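Local atomic coordinates of extracellular matrix-binding protein ebh (Staphylococcus aureus subsp. aureus, PDB entry 4KJM), a protein that probably acts as a cell-surface adhesin that binds extracellular matrix, built here from helical FIVAR and GA-type modules. Residues 87-92 and 102-107. Residues are numbered along the deposited sequence; the frame is centred on the assembly and turned at random.
Sequences TAINGA and ALKAQA
Ile89 and Leu103 form the apolar half of this helix-helix contact. The CD1 end of Ile89 reaches the backbone of the facing helix: Ile89 CD1 lies 3.6 Å from Leu103 O. It is also 3.7 Å from Leu103 CB, so its neighbour is the root of the leucine and not its methyl groups. The two branches of Ile89 divide the work. CG1, which carries CD1, stands anti to the carbonyl carbon (chi1 -71°) and serves Leu103, while Ile89 CG2 rests against the aliphatic part of Lys104, 4.0 Å from Lys104 CG. With the two CA atoms 7.1 Å apart, Ile89 and Lys104 mark the closest backbone approach of the segments.

The polar half is a single hydrogen bond near the end of helix 74-90. Lys104 is fully extended beyond CG, which carries its ammonium group past Ile89 to the exposed Asn90, where Lys104 NZ donates to Asn90 OD1 over 2.7 Å. The donor lies in the carbonyl plane, on a lone pair, with a C=O...N angle of 129°. Asn90 OD1 is, however, only 2.9 Å from Lys104 CE, so the bond is well aimed at the amide oxygen but sharply bent at the lysine end. The two side chains meet at about a right angle.

Both segments belong to the GA module, a small three-helix bundle, and the contact joins helix 74-90 to helix 97-108 near the turn that connects them. Lys100 spans this turn, bonding to the carbonyl oxygens of Ile89 and Ala92. Farther along the interface Ala107 packs on Ala85 and Ile86, while helix 113-127 completes the core, with Ala123 against Ile89.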
loop_
_atom_site.group_PDB
_atom_site.type_symbol
_atom_site.label_atom_id
_atom_site.label_comp_id
_atom_site.label_asym_id
_atom_site.label_seq_id
_atom_site.Cartn_x
_atom_site.Cartn_y
_atom_site.Cartn_z
ATOM N N THR A 87 -8.707 11.652 -23.823
ATOM C CA THR A 87 -8.471 11.557 -25.243
ATOM C C THR A 87 -9.795 11.531 -25.977
ATOM O O THR A 87 -9.981 12.258 -26.957
ATOM C CB THR A 87 -7.644 10.312 -25.580
ATOM O OG1 THR A 87 -6.365 10.465 -24.984
ATOM C CG2 THR A 87 -7.463 10.156 -27.063
ATOM N N ALA A 88 -10.727 10.693 -25.526
ATOM C CA ALA A 88 -12.065 10.682 -26.160
ATOM C C ALA A 88 -12.770 12.052 -26.106
ATOM O O ALA A 88 -13.442 12.516 -27.078
ATOM C CB ALA A 88 -12.935 9.612 -25.532
ATOM N N ILE A 89 -12.676 12.693 -24.952
ATOM C CA ILE A 89 -13.334 13.960 -24.767
ATOM C C ILE A 89 -12.691 14.953 -25.741
ATOM O O ILE A 89 -13.377 15.704 -26.435
ATOM C CB ILE A 89 -13.203 14.434 -23.331
ATOM C CG1 ILE A 89 -14.082 13.551 -22.401
ATOM C CG2 ILE A 89 -13.593 15.897 -23.193
ATOM C CD1 ILE A 89 -13.569 13.552 -20.973
ATOM N N ASN A 90 -11.374 14.926 -25.814
ATOM C CA ASN A 90 -10.690 15.807 -26.786
ATOM C C ASN A 90 -11.051 15.562 -28.238
ATOM O O ASN A 90 -11.145 16.504 -28.997
ATOM C CB ASN A 90 -9.206 15.769 -26.574
ATOM C CG ASN A 90 -8.814 16.563 -25.364
ATOM O OD1 ASN A 90 -9.525 17.485 -24.981
ATOM N ND2 ASN A 90 -7.727 16.197 -24.737
ATOM N N GLY A 91 -11.274 14.314 -28.618
ATOM C CA GLY A 91 -11.654 13.992 -29.985
ATOM C C GLY A 91 -13.142 14.098 -30.251
ATOM O O GLY A 91 -13.583 13.791 -31.335
ATOM N N ALA A 92 -13.923 14.554 -29.281
ATOM C CA ALA A 92 -15.352 14.694 -29.457
ATOM C C ALA A 92 -15.697 16.081 -30.057
ATOM O O ALA A 92 -16.018 17.050 -29.333
ATOM C CB ALA A 92 -16.072 14.480 -28.133
ATOM N N ALA A 102 -16.245 20.026 -18.318
ATOM C CA ALA A 102 -16.957 19.360 -17.234
ATOM C C ALA A 102 -16.637 17.872 -17.213
ATOM O O ALA A 102 -16.419 17.282 -16.141
ATOM C CB ALA A 102 -18.461 19.560 -17.370
ATOM N N LEU A 103 -16.622 17.276 -18.408
ATOM C CA LEU A 103 -16.295 15.845 -18.559
ATOM C C LEU A 103 -14.852 15.562 -18.183
ATOM O O LEU A 103 -14.566 14.532 -17.603
ATOM C CB LEU A 103 -16.635 15.379 -19.979
ATOM C CG LEU A 103 -18.151 15.223 -20.170
ATOM C CD1 LEU A 103 -18.471 15.217 -21.661
ATOM C CD2 LEU A 103 -18.667 13.938 -19.526
ATOM N N LYS A 104 -13.948 16.506 -18.442
ATOM C CA LYS A 104 -12.520 16.336 -18.093
ATOM C C LYS A 104 -12.349 16.333 -16.588
ATOM O O LYS A 104 -11.565 15.561 -16.030
ATOM C CB LYS A 104 -11.620 17.468 -18.697
ATOM C CG LYS A 104 -11.336 17.279 -20.173
ATOM C CD LYS A 104 -10.287 18.259 -20.719
ATOM C CE LYS A 104 -10.196 18.139 -22.225
ATOM N NZ LYS A 104 -9.202 19.077 -22.825
ATOM N N ALA A 105 -13.057 17.261 -15.924
ATOM C CA ALA A 105 -13.074 17.305 -14.499
ATOM C C ALA A 105 -13.569 15.971 -13.873
ATOM O O ALA A 105 -12.984 15.468 -12.930
ATOM C CB ALA A 105 -13.929 18.462 -14.036
ATOM N N GLN A 106 -14.619 15.389 -14.437
ATOM C CA GLN A 106 -15.096 14.068 -14.002
ATOM C C GLN A 106 -14.060 12.975 -14.201
ATOM O O GLN A 106 -13.832 12.210 -13.286
ATOM C CB GLN A 106 -16.366 13.678 -14.742
ATOM C CG GLN A 106 -17.525 14.593 -14.405
ATOM C CD GLN A 106 -18.748 14.246 -15.267
ATOM O OE1 GLN A 106 -18.957 13.096 -15.557
ATOM N NE2 GLN A 106 -19.536 15.213 -15.618
ATOM N N ALA A 107 -13.384 12.945 -15.366
ATOM C CA ALA A 107 -12.389 11.920 -15.632
ATOM C C ALA A 107 -11.217 12.089 -14.673
ATOM O O ALA A 107 -10.768 11.150 -14.075
ATOM C CB ALA A 107 -11.927 12.011 -17.067
#